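Local coordinates for inulin fructotransferase (Bacillus sp. snu-7, PDB 2INV), which cleaves inulin by intramolecular fructosyl transfer, releasing difructose dianhydride, and is built as a right-handed parallel beta-helix, at residues A[257-262]-A[280-285]; A[288-293]-A[326-331]; A[294-299]-A[332-337]; A[320-325]-A[353-358]. All coordinates share one frame; numbering follows the deposited sequence.

Contact 1: A[257-262]-A[280-285]; sequences IEFTGC and LRLLNG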
loop_
_atom_site.group_PDB
_atom_site.type_symbol
_atom_site.label_atom_id
_atom_site.label_comp_id
_atom_site.label_asym_id
_atom_site.label_seq_id
_atom_site.Cartn_x
_atom_site.Cartn_y
_atom_site.Cartn_z
ATOM N N ILE A 257 13.993 12.184 1.228
ATOM C CA ILE A 257 13.615 11.918 -0.147
ATOM C C ILE A 257 14.436 12.850 -1.003
ATOM O O ILE A 257 14.363 14.073 -0.869
ATOM C CB ILE A 257 12.122 12.142 -0.394
ATOM C CG1 ILE A 257 11.323 11.078 0.359
ATOM C CG2 ILE A 257 11.824 12.070 -1.892
ATOM C CD1 ILE A 257 9.832 11.267 0.299
ATOM N N GLU A 258 15.224 12.258 -1.889
ATOM C CA GLU A 258 16.115 13.042 -2.713
ATOM C C GLU A 258 16.117 12.609 -4.167
ATOM O O GLU A 258 16.602 11.527 -4.516
ATOM C CB GLU A 258 17.522 12.945 -2.123
ATOM C CG GLU A 258 18.496 13.949 -2.644
ATOM C CD GLU A 258 19.848 13.766 -2.001
ATOM O OE1 GLU A 258 19.887 13.618 -0.756
ATOM O OE2 GLU A 258 20.876 13.773 -2.721
ATOM N N PHE A 259 15.581 13.481 -5.013
ATOM C CA PHE A 259 15.500 13.241 -6.446
ATOM C C PHE A 259 16.501 14.121 -7.185
ATOM O O PHE A 259 16.591 15.310 -6.907
ATOM C CB PHE A 259 14.128 13.653 -6.998
ATOM C CG PHE A 259 12.974 12.795 -6.565
ATOM C CD1 PHE A 259 13.166 11.609 -5.871
ATOM C CD2 PHE A 259 11.670 13.165 -6.916
ATOM C CE1 PHE A 259 12.073 10.798 -5.535
ATOM C CE2 PHE A 259 10.591 12.368 -6.588
ATOM C CZ PHE A 259 10.790 11.181 -5.897
ATOM N N THR A 260 17.278 13.560 -8.099
ATOM C CA THR A 260 18.119 14.430 -8.892
ATOM C C THR A 260 17.704 14.214 -10.332
ATOM O O THR A 260 17.778 13.106 -10.860
ATOM C CB THR A 260 19.650 14.214 -8.736
ATOM O OG1 THR A 260 20.326 14.974 -9.753
ATOM C CG2 THR A 260 20.023 12.757 -8.856
ATOM N N GLY A 261 17.223 15.292 -10.940
ATOM C CA GLY A 261 16.797 15.252 -12.323
ATOM C C GLY A 261 15.684 14.271 -12.646
ATOM O O GLY A 261 15.674 13.701 -13.735
ATOM N N CYS A 262 14.764 14.034 -11.718
ATOM C CA CYS A 262 13.667 13.122 -12.008
ATOM C C CYS A 262 12.539 13.979 -12.566
ATOM O O CYS A 262 12.423 15.157 -12.217
ATOM C CB CYS A 262 13.212 12.398 -10.738
ATOM S SG CYS A 262 14.533 11.520 -9.881
ATOM N N LEU A 280 13.377 16.825 2.103
ATOM C CA LEU A 280 12.794 16.520 0.801
ATOM C C LEU A 280 13.534 17.388 -0.215
ATOM O O LEU A 280 13.372 18.610 -0.226
ATOM C CB LEU A 280 11.303 16.886 0.804
ATOM C CG LEU A 280 10.557 15.882 -0.291
ATOM C CD1 LEU A 280 9.105 15.820 0.130
ATOM C CD2 LEU A 280 10.848 16.453 -1.632
ATOM N N ARG A 281 14.335 16.768 -1.077
ATOM C CA ARG A 281 15.107 17.531 -2.057
ATOM C C ARG A 281 14.853 17.235 -3.533
ATOM O O ARG A 281 14.865 16.086 -3.970
ATOM C CB ARG A 281 16.600 17.366 -1.782
ATOM C CG ARG A 281 17.026 17.752 -0.376
ATOM C CD ARG A 281 18.541 17.702 -0.249
ATOM N NE ARG A 281 18.971 17.425 1.118
ATOM C CZ ARG A 281 20.243 17.340 1.497
ATOM N NH1 ARG A 281 21.210 17.513 0.606
ATOM N NH2 ARG A 281 20.550 17.084 2.762
ATOM N N LEU A 282 14.627 18.299 -4.294
ATOM C CA LEU A 282 14.419 18.209 -5.737
ATOM C C LEU A 282 15.557 19.020 -6.335
ATOM O O LEU A 282 15.523 20.248 -6.418
ATOM C CB LEU A 282 13.055 18.772 -6.148
ATOM C CG LEU A 282 12.115 17.678 -6.669
ATOM C CD1 LEU A 282 11.901 16.616 -5.605
ATOM C CD2 LEU A 282 10.787 18.289 -7.090
ATOM N N LEU A 283 16.590 18.289 -6.728
ATOM C CA LEU A 283 17.825 18.848 -7.261
ATOM C C LEU A 283 18.102 18.639 -8.736
ATOM O O LEU A 283 17.506 17.794 -9.397
ATOM C CB LEU A 283 19.000 18.255 -6.486
ATOM C CG LEU A 283 18.786 18.162 -4.976
ATOM C CD1 LEU A 283 19.866 17.312 -4.332
ATOM C CD2 LEU A 283 18.776 19.565 -4.413
ATOM N N ASN A 284 19.039 19.437 -9.229
ATOM C CA ASN A 284 19.499 19.371 -10.600
ATOM C C ASN A 284 18.364 19.254 -11.612
ATOM O O ASN A 284 18.258 18.272 -12.349
ATOM C CB ASN A 284 20.470 18.199 -10.701
ATOM C CG ASN A 284 21.497 18.219 -9.581
ATOM O OD1 ASN A 284 21.903 17.173 -9.067
ATOM N ND2 ASN A 284 21.898 19.419 -9.176
ATOM N N GLY A 285 17.502 20.263 -11.598
ATOM C CA GLY A 285 16.382 20.333 -12.512
ATOM C C GLY A 285 15.363 19.210 -12.541
ATOM O O GLY A 285 15.321 18.441 -13.500
#

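Contact 2: A[288-293]-A[326-331]; sequences ENLITA and NNLISD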
loop_
_atom_site.group_PDB
_atom_site.type_symbol
_atom_site.label_atom_id
_atom_site.label_comp_id
_atom_site.label_asym_id
_atom_site.label_seq_id
_atom_site.Cartn_x
_atom_site.Cartn_y
_atom_site.Cartn_z
ATOM N N GLU A 288 8.064 18.917 -13.335
ATOM C CA GLU A 288 6.703 18.403 -13.241
ATOM C C GLU A 288 6.388 17.307 -12.217
ATOM O O GLU A 288 5.693 16.339 -12.525
ATOM C CB GLU A 288 6.283 17.956 -14.648
ATOM C CG GLU A 288 6.405 19.091 -15.660
ATOM C CD GLU A 288 6.735 18.634 -17.075
ATOM O OE1 GLU A 288 6.260 17.556 -17.484
ATOM O OE2 GLU A 288 7.467 19.363 -17.780
ATOM N N ASN A 289 6.874 17.473 -10.993
ATOM C CA ASN A 289 6.634 16.487 -9.950
ATOM C C ASN A 289 5.577 16.936 -8.955
ATOM O O ASN A 289 5.409 18.133 -8.691
ATOM C CB ASN A 289 7.938 16.175 -9.219
ATOM C CG ASN A 289 9.027 15.721 -10.164
ATOM O OD1 ASN A 289 9.028 14.581 -10.629
ATOM N ND2 ASN A 289 9.953 16.621 -10.473
ATOM N N LEU A 290 4.861 15.952 -8.421
ATOM C CA LEU A 290 3.802 16.192 -7.458
ATOM C C LEU A 290 4.216 15.771 -6.053
ATOM O O LEU A 290 4.517 14.598 -5.806
ATOM C CB LEU A 290 2.554 15.430 -7.891
ATOM C CG LEU A 290 1.309 15.470 -7.004
ATOM C CD1 LEU A 290 0.764 16.885 -6.918
ATOM C CD2 LEU A 290 0.263 14.525 -7.580
ATOM N N ILE A 291 4.251 16.748 -5.150
ATOM C CA ILE A 291 4.612 16.517 -3.754
ATOM C C ILE A 291 3.385 16.993 -3.003
ATOM O O ILE A 291 3.213 18.190 -2.783
ATOM C CB ILE A 291 5.812 17.369 -3.346
ATOM C CG1 ILE A 291 6.890 17.274 -4.429
ATOM C CG2 ILE A 291 6.351 16.896 -2.002
ATOM C CD1 ILE A 291 7.512 15.919 -4.547
ATOM N N THR A 292 2.537 16.059 -2.597
ATOM C CA THR A 292 1.310 16.446 -1.932
ATOM C C THR A 292 0.838 15.466 -0.871
ATOM O O THR A 292 1.231 14.299 -0.871
ATOM C CB THR A 292 0.213 16.617 -2.996
ATOM O OG1 THR A 292 -0.925 17.274 -2.435
ATOM C CG2 THR A 292 -0.206 15.255 -3.547
ATOM N N ALA A 293 -0.017 15.954 0.025
ATOM C CA ALA A 293 -0.580 15.130 1.091
ATOM C C ALA A 293 0.468 14.430 1.960
ATOM O O ALA A 293 0.271 13.284 2.374
ATOM C CB ALA A 293 -1.521 14.096 0.491
ATOM N N ASN A 326 7.763 23.567 -12.945
ATOM C CA ASN A 326 6.401 23.063 -12.869
ATOM C C ASN A 326 6.048 22.016 -11.827
ATOM O O ASN A 326 5.154 21.200 -12.042
ATOM C CB ASN A 326 5.983 22.565 -14.252
ATOM C CG ASN A 326 5.568 23.692 -15.169
ATOM O OD1 ASN A 326 4.526 24.319 -14.961
ATOM N ND2 ASN A 326 6.382 23.962 -16.188
ATOM N N ASN A 327 6.731 22.048 -10.691
ATOM C CA ASN A 327 6.446 21.109 -9.613
ATOM C C ASN A 327 5.297 21.658 -8.767
ATOM O O ASN A 327 5.157 22.880 -8.621
ATOM C CB ASN A 327 7.698 20.906 -8.755
ATOM C CG ASN A 327 8.854 20.315 -9.544
ATOM O OD1 ASN A 327 8.804 19.163 -9.977
ATOM N ND2 ASN A 327 9.903 21.105 -9.732
ATOM N N LEU A 328 4.473 20.763 -8.224
ATOM C CA LEU A 328 3.342 21.173 -7.398
ATOM C C LEU A 328 3.466 20.659 -5.966
ATOM O O LEU A 328 3.195 19.483 -5.687
ATOM C CB LEU A 328 2.020 20.668 -7.991
ATOM C CG LEU A 328 0.770 20.905 -7.123
ATOM C CD1 LEU A 328 0.526 22.399 -6.962
ATOM C CD2 LEU A 328 -0.435 20.241 -7.764
ATOM N N ILE A 329 3.869 21.552 -5.065
ATOM C CA ILE A 329 4.015 21.215 -3.659
ATOM C C ILE A 329 2.761 21.735 -2.964
ATOM O O ILE A 329 2.639 22.941 -2.715
ATOM C CB ILE A 329 5.267 21.888 -3.053
ATOM C CG1 ILE A 329 6.497 21.546 -3.896
ATOM C CG2 ILE A 329 5.470 21.433 -1.620
ATOM C CD1 ILE A 329 6.752 22.510 -5.042
ATOM N N SER A 330 1.835 20.833 -2.645
ATOM C CA SER A 330 0.592 21.253 -2.020
ATOM C C SER A 330 0.026 20.274 -1.007
ATOM O O SER A 330 0.501 19.146 -0.870
ATOM C CB SER A 330 -0.453 21.492 -3.110
ATOM O OG SER A 330 -0.629 20.311 -3.882
ATOM N N ASP A 331 -1.008 20.731 -0.311
ATOM C CA ASP A 331 -1.695 19.931 0.684
ATOM C C ASP A 331 -0.744 19.168 1.606
ATOM O O ASP A 331 -0.949 17.986 1.877
ATOM C CB ASP A 331 -2.638 18.962 -0.026
ATOM C CG ASP A 331 -3.591 18.287 0.920
ATOM O OD1 ASP A 331 -4.112 18.973 1.822
ATOM O OD2 ASP A 331 -3.838 17.076 0.751
HETATM O O HOH W 1 8.198 21.881 -17.117
#

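Contact 3: A[294-299]-A[332-337]; sequences NHIRRT and NLFAYN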
loop_
_atom_site.group_PDB
_atom_site.type_symbol
_atom_site.label_atom_id
_atom_site.label_comp_id
_atom_site.label_asym_id
_atom_site.label_seq_id
_atom_site.Cartn_x
_atom_site.Cartn_y
_atom_site.Cartn_z
ATOM N N ASN A 294 1.566 15.120 2.251
ATOM C CA ASN A 294 2.628 14.548 3.076
ATOM C C ASN A 294 2.742 15.299 4.395
ATOM O O ASN A 294 2.489 16.504 4.459
ATOM C CB ASN A 294 3.985 14.654 2.370
ATOM C CG ASN A 294 4.032 13.890 1.066
ATOM O OD1 ASN A 294 4.044 12.657 1.047
ATOM N ND2 ASN A 294 4.044 14.624 -0.040
ATOM N N HIS A 295 3.123 14.589 5.450
ATOM C CA HIS A 295 3.322 15.242 6.736
ATOM C C HIS A 295 4.820 15.404 6.881
ATOM O O HIS A 295 5.564 14.424 6.931
ATOM C CB HIS A 295 2.789 14.420 7.902
ATOM C CG HIS A 295 2.689 15.196 9.178
ATOM N ND1 HIS A 295 3.793 15.574 9.912
ATOM C CD2 HIS A 295 1.610 15.597 9.890
ATOM C CE1 HIS A 295 3.398 16.167 11.025
ATOM N NE2 HIS A 295 2.078 16.192 11.035
ATOM N N ILE A 296 5.254 16.653 6.942
ATOM C CA ILE A 296 6.669 16.968 7.029
ATOM C C ILE A 296 7.021 17.611 8.362
ATOM O O ILE A 296 6.701 18.769 8.616
ATOM C CB ILE A 296 7.036 17.884 5.854
ATOM C CG1 ILE A 296 6.472 17.264 4.569
ATOM C CG2 ILE A 296 8.540 18.060 5.754
ATOM C CD1 ILE A 296 6.433 18.186 3.386
ATOM N N ARG A 297 7.677 16.834 9.214
ATOM C CA ARG A 297 8.065 17.286 10.537
ATOM C C ARG A 297 9.566 17.383 10.725
ATOM O O ARG A 297 10.298 16.394 10.639
ATOM C CB ARG A 297 7.451 16.366 11.602
ATOM C CG ARG A 297 8.325 16.122 12.830
ATOM C CD ARG A 297 8.584 17.392 13.595
ATOM N NE ARG A 297 8.268 17.250 15.011
ATOM C CZ ARG A 297 7.848 18.249 15.782
ATOM N NH1 ARG A 297 7.694 19.468 15.270
ATOM N NH2 ARG A 297 7.570 18.030 17.064
ATOM N N ARG A 298 10.006 18.604 10.991
ATOM C CA ARG A 298 11.408 18.889 11.220
ATOM C C ARG A 298 11.567 19.207 12.701
ATOM O O ARG A 298 10.756 19.952 13.270
ATOM C CB ARG A 298 11.833 20.091 10.377
ATOM C CG ARG A 298 13.169 20.707 10.766
ATOM C CD ARG A 298 14.301 19.716 10.601
ATOM N NE ARG A 298 15.306 19.884 11.641
ATOM C CZ ARG A 298 16.124 20.927 11.742
ATOM N NH1 ARG A 298 16.070 21.912 10.858
ATOM N NH2 ARG A 298 16.995 20.981 12.739
ATOM N N THR A 299 12.582 18.629 13.334
ATOM C CA THR A 299 12.813 18.899 14.745
ATOM C C THR A 299 14.274 18.604 15.037
ATOM O O THR A 299 15.058 18.329 14.122
ATOM C CB THR A 299 11.888 18.051 15.657
ATOM O OG1 THR A 299 11.925 18.570 16.994
ATOM C CG2 THR A 299 12.330 16.598 15.667
ATOM N N ASN A 332 0.293 19.856 2.078
ATOM C CA ASN A 332 1.289 19.270 2.983
ATOM C C ASN A 332 1.195 19.952 4.350
ATOM O O ASN A 332 0.824 21.126 4.428
ATOM C CB ASN A 332 2.706 19.479 2.434
ATOM C CG ASN A 332 2.947 18.754 1.122
ATOM O OD1 ASN A 332 2.814 17.531 1.039
ATOM N ND2 ASN A 332 3.313 19.508 0.086
ATOM N N LEU A 333 1.524 19.227 5.421
ATOM C CA LEU A 333 1.494 19.814 6.760
ATOM C C LEU A 333 2.913 19.852 7.324
ATOM O O LEU A 333 3.533 18.809 7.523
ATOM C CB LEU A 333 0.574 19.007 7.693
ATOM C CG LEU A 333 0.122 19.702 8.995
ATOM C CD1 LEU A 333 -0.895 18.833 9.720
ATOM C CD2 LEU A 333 1.311 19.990 9.899
ATOM N N PHE A 334 3.420 21.060 7.565
ATOM C CA PHE A 334 4.764 21.236 8.104
ATOM C C PHE A 334 4.752 21.531 9.604
ATOM O O PHE A 334 4.210 22.544 10.041
ATOM C CB PHE A 334 5.492 22.388 7.399
ATOM C CG PHE A 334 5.753 22.155 5.935
ATOM C CD1 PHE A 334 4.723 22.255 5.005
ATOM C CD2 PHE A 334 7.035 21.859 5.484
ATOM C CE1 PHE A 334 4.960 22.070 3.650
ATOM C CE2 PHE A 334 7.286 21.668 4.125
ATOM C CZ PHE A 334 6.252 21.774 3.210
ATOM N N ALA A 335 5.372 20.650 10.384
ATOM C CA ALA A 335 5.461 20.818 11.835
ATOM C C ALA A 335 6.940 20.993 12.157
ATOM O O ALA A 335 7.712 20.036 12.145
ATOM C CB ALA A 335 4.907 19.593 12.543
ATOM N N TYR A 336 7.328 22.227 12.443
ATOM C CA TYR A 336 8.718 22.545 12.726
ATOM C C TYR A 336 8.955 22.983 14.170
ATOM O O TYR A 336 8.440 24.010 14.626
ATOM C CB TYR A 336 9.177 23.617 11.731
ATOM C CG TYR A 336 10.608 24.062 11.856
ATOM C CD1 TYR A 336 11.006 24.899 12.898
ATOM C CD2 TYR A 336 11.564 23.675 10.918
ATOM C CE1 TYR A 336 12.318 25.343 13.003
ATOM C CE2 TYR A 336 12.883 24.116 11.014
ATOM C CZ TYR A 336 13.251 24.947 12.056
ATOM O OH TYR A 336 14.548 25.392 12.160
ATOM N N ASN A 337 9.740 22.182 14.889
ATOM C CA ASN A 337 10.067 22.463 16.286
ATOM C C ASN A 337 11.578 22.343 16.474
ATOM O O ASN A 337 12.122 21.238 16.612
ATOM C CB ASN A 337 9.363 21.467 17.208
ATOM C CG ASN A 337 9.401 21.889 18.651
ATOM O OD1 ASN A 337 8.908 21.183 19.525
ATOM N ND2 ASN A 337 9.959 23.059 18.908
HETATM O O HOH W 2 6.485 20.140 18.888
#

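Contact 4: A[320-325]-A[353-358]; sequences VHIAGD and ILIAGG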
loop_
_atom_site.group_PDB
_atom_site.type_symbol
_atom_site.label_atom_id
_atom_site.label_comp_id
_atom_site.label_asym_id
_atom_site.label_seq_id
_atom_site.Cartn_x
_atom_site.Cartn_y
_atom_site.Cartn_z
ATOM N N VAL A 320 12.072 21.676 2.632
ATOM C CA VAL A 320 11.743 21.199 1.301
ATOM C C VAL A 320 12.456 22.118 0.329
ATOM O O VAL A 320 12.198 23.331 0.281
ATOM C CB VAL A 320 10.227 21.219 1.045
ATOM C CG1 VAL A 320 9.947 20.940 -0.428
ATOM C CG2 VAL A 320 9.546 20.174 1.914
ATOM N N HIS A 321 13.350 21.514 -0.446
ATOM C CA HIS A 321 14.171 22.239 -1.396
ATOM C C HIS A 321 13.827 21.861 -2.838
ATOM O O HIS A 321 13.943 20.695 -3.233
ATOM C CB HIS A 321 15.626 21.918 -1.068
ATOM C CG HIS A 321 16.621 22.746 -1.806
ATOM N ND1 HIS A 321 16.953 22.523 -3.124
ATOM C CD2 HIS A 321 17.382 23.789 -1.398
ATOM C CE1 HIS A 321 17.878 23.390 -3.495
ATOM N NE2 HIS A 321 18.156 24.168 -2.466
ATOM N N ILE A 322 13.406 22.852 -3.622
ATOM C CA ILE A 322 13.021 22.613 -5.013
ATOM C C ILE A 322 13.835 23.406 -6.035
ATOM O O ILE A 322 13.917 24.644 -5.974
ATOM C CB ILE A 322 11.543 22.958 -5.241
ATOM C CG1 ILE A 322 10.676 22.290 -4.164
ATOM C CG2 ILE A 322 11.107 22.482 -6.624
ATOM C CD1 ILE A 322 10.648 20.785 -4.225
ATOM N N ALA A 323 14.429 22.672 -6.971
ATOM C CA ALA A 323 15.217 23.257 -8.042
ATOM C C ALA A 323 14.730 22.518 -9.280
ATOM O O ALA A 323 15.135 21.384 -9.544
ATOM C CB ALA A 323 16.702 23.003 -7.829
ATOM N N GLY A 324 13.841 23.160 -10.026
ATOM C CA GLY A 324 13.295 22.557 -11.225
ATOM C C GLY A 324 12.086 23.357 -11.664
ATOM O O GLY A 324 11.838 24.443 -11.124
ATOM N N ASP A 325 11.325 22.835 -12.622
ATOM C CA ASP A 325 10.157 23.555 -13.112
ATOM C C ASP A 325 8.844 22.798 -12.947
ATOM O O ASP A 325 8.810 21.571 -12.833
ATOM C CB ASP A 325 10.311 23.888 -14.603
ATOM C CG ASP A 325 11.698 24.380 -14.958
ATOM O OD1 ASP A 325 12.199 25.325 -14.314
ATOM O OD2 ASP A 325 12.293 23.807 -15.892
ATOM N N ILE A 353 9.563 26.042 2.867
ATOM C CA ILE A 353 9.678 25.689 1.457
ATOM C C ILE A 353 10.529 26.683 0.673
ATOM O O ILE A 353 10.252 27.883 0.641
ATOM C CB ILE A 353 8.292 25.579 0.789
ATOM C CG1 ILE A 353 7.517 24.430 1.425
ATOM C CG2 ILE A 353 8.443 25.349 -0.711
ATOM C CD1 ILE A 353 6.064 24.351 1.009
ATOM N N LEU A 354 11.588 26.172 0.055
ATOM C CA LEU A 354 12.478 27.001 -0.743
ATOM C C LEU A 354 12.465 26.565 -2.195
ATOM O O LEU A 354 12.729 25.405 -2.531
ATOM C CB LEU A 354 13.920 26.948 -0.225
ATOM C CG LEU A 354 14.931 27.646 -1.138
ATOM C CD1 LEU A 354 14.623 29.136 -1.201
ATOM C CD2 LEU A 354 16.338 27.410 -0.617
ATOM N N ILE A 355 12.160 27.528 -3.049
ATOM C CA ILE A 355 12.116 27.318 -4.479
ATOM C C ILE A 355 13.417 27.971 -4.957
ATOM O O ILE A 355 13.472 29.159 -5.263
ATOM C CB ILE A 355 10.836 27.983 -5.051
ATOM C CG1 ILE A 355 9.615 27.464 -4.275
ATOM C CG2 ILE A 355 10.673 27.679 -6.525
ATOM C CD1 ILE A 355 9.411 25.953 -4.366
ATOM N N ALA A 356 14.469 27.156 -4.967
ATOM C CA ALA A 356 15.832 27.547 -5.334
ATOM C C ALA A 356 16.008 28.151 -6.710
ATOM O O ALA A 356 16.820 29.059 -6.906
ATOM C CB ALA A 356 16.757 26.338 -5.190
ATOM N N GLY A 357 15.261 27.624 -7.665
ATOM C CA GLY A 357 15.352 28.121 -9.015
ATOM C C GLY A 357 14.317 27.372 -9.799
ATOM O O GLY A 357 13.821 26.336 -9.358
ATOM N N GLY A 358 13.975 27.877 -10.966
ATOM C CA GLY A 358 12.985 27.171 -11.733
ATOM C C GLY A 358 11.831 28.044 -12.143
ATOM O O GLY A 358 11.606 29.147 -11.621
#

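Contact 1: A[257-262]-A[280-285]
Strands 258-260 and 280-283 are neighbouring rungs on one face of the right-handed parallel beta-helix, running side by side only 3° from parallel. Four backbone bonds join them, alternating in direction: Arg281 N gives to Ile257 O, Phe259 N to Arg281 O, Leu283 N to Phe259 O and Gly261 N to Leu283 O. The first is the shortest, 2.7 Å from Arg281 N to Ile257 O. Because the strands are in register, like positions stack. Toward the interior of the helix, Ile257 sits beside Leu280, and the Phe259 ring lies alongside Leu282, whose CD1 comes within 3.7 Å of Phe259 CD2.

On the outer side Glu258 and Arg281 run next to each other, both extended. Carboxylate and guanidinium planes are only 6° apart, yet Glu258 OE1 lies over a guanidinium face, 4.3 Å from Arg281 NH1, so no N-H points at it and the attraction is one of charge alone. Each group is held from elsewhere: Glu258 makes a salt bridge with Arg254 and a hydrogen bond with Ser255 OG, while Arg281 gives NH2 to Arg254 O and NE to Gly278 O. The methyl Leu283 CD1 packs against the stem of Glu258, 4.0 Å from its CG.

Past strand 258-260 the chain turns at Gly261 with positive phi, while the partner segment turns its corner at Asn284. Just before Gly261, Thr260 has its hydroxyl anti to the backbone N (chi1 170°), and Thr260 OG1 donates to a lone pair of Asn284 OD1 at 2.8 Å, in the plane of the amide.

Contact 2: A[288-293]-A[326-331]
Asn289 lies alongside Asn327, their amides only 9° from coplanar, as two steps of an asparagine ladder inside the parallel beta-helix. Both have CG anti to the carbonyl carbon (chi1 -56° and -62°), which brings Asn327 OD1 within 2.8 Å of both donors, Asn289 N and Asn289 ND2. The backbone N uses a lone pair. Asn361 is the next step, its OD1 taking Asn327 N; backbone atoms hold the rest, Cys265 N at Asn289 OD1 and Cys286 O at Asn327 ND2. An alanine at Asn327 would remove the oxygen taking both N-H groups and the amide N-H given to Cys286 O, and would probably leave Asn289 N without its acceptor and Asn289 ND2 with only a weak bond to Cys262 O.

Strands 290-292 and 328-330 pair through Leu328 N to Asn289 O, Ile291 N to Leu328 O and Ser330 N to Ile291 O. Leu290 and Leu328 share one torsional shape, so Leu290 CD1 meets Leu328 CD2 at 3.7 Å. On that face Thr292 OG1 and Ser330 OG bond to Asp331 of a second subunit, at the trimer interface. Glu288, salt-bridged to Arg264, takes a water proton on OE2; the same water accepts from Asn326 ND2 at 2.9 Å.

Contact 3: A[294-299]-A[332-337]
Arg297 leaves its strand with an unusual chi1 of 144° and bends again at chi2 and chi3, so the guanidinium folds across to the next strand. There Arg297 NH1 donates to Ala335 O at 3.2 Å, a straight bond in the guanidinium plane that meets the carbonyl from above its plane. Ala335 O also takes Arg298 N, at 2.9 Å. A water links Arg297 NH2 to Asn337 OD1. A leucine at Arg297 would lose the NH1 bond to Ala335 O and the water-mediated link, and would probably loosen the outer side of this strand pair.

On the other face, Ile296 has CG1 anti to the carbonyl carbon and an extended chi2 (165°), which together set CD1 over the Phe334 ring in a CH-pi contact, 4.0 Å from the ring centroid. Arg298 has CG anti to the backbone N (chi1 166°), which lays CG against the Tyr336 ring, 3.4 Å from Tyr336 CD2; the bends at chi2 and chi3 then carry the guanidinium on, with NE bonded to Thr299 O and NH1 to Asp315, which Tyr336 OH shares. Asn294 N donates to Asn332 OD1 at 3.0 Å, and Asn294 ND2 adds a weak bond.

His295 NE2, beside Leu333, reaches Glu288 O of a neighbouring subunit. In-register stacking of like positions, with asparagines piled at the turn, is characteristic of the parallel beta-helix, here where subunits join.

Contact 4: A[320-325]-A[353-358]
Val320 O and Leu354 N open the pairing with an almost perfectly linear bond, 2.9 Å long and 178° at the hydrogen. Leu354 O then takes Ile322 N, nearly along the carbonyl axis. After that the regular alternation breaks: Ile322 pairs with Ile355 but Ala323 with Gly357, a beta bulge at Ala356. Its backbone is kinked (phi -57°, psi -37°), so Ala356 N reaches Ile322 O at 2.8 Å along a bent, weak bond. Past the bulge Gly324 N recovers a partner in Gly357 O, 3.2 Å away, approached from above the carbonyl plane.

Gly324 O receives Asn361 ND2 and a CA-H...O contact from Gly358 CA at 3.0 Å; a CB on Gly358 would point straight at that oxygen and clash. Asp325 OD1 accepts from Asp359 N. The bulge brings Ala356 CB within 3.6 Å of His321 CE1, while Leu354 CD2 packs beside the imidazole and Tyr317 stacks on it.

Inside, Ile355 CD1 fits against Ile322 CB at 3.8 Å. Strand 320-323 lies between strands 353-357 and 280-283, bonding to the latter through the backbones of His321 (with Leu280 and Leu282) and Ala323 (with Leu282); its inward Val320 and Ile322 meet Phe334 and Ile329 of strand 328-337.

In the fold
All four contacts lie on successive coils of one beta-helix. Contact 1 closes before the others open, whereas the segments of contacts 2, 3 and 4 alternate along the chain. Contacts 1 and 4 belong to the same face, with centres 9 Å apart, because strand 280-283 pairs with 258-260 on one side and 320-323 on the other. Contacts 2 and 3 use successive parts of strands 285-299 and 328-337, their centres 15 Å apart. Side chains of contact 4 meet those of contacts 2 and 3 across the interior, joining the faces into one core. Contacts 2 and 3 also touch neighbouring subunits, so the same coils build both the core and the trimer.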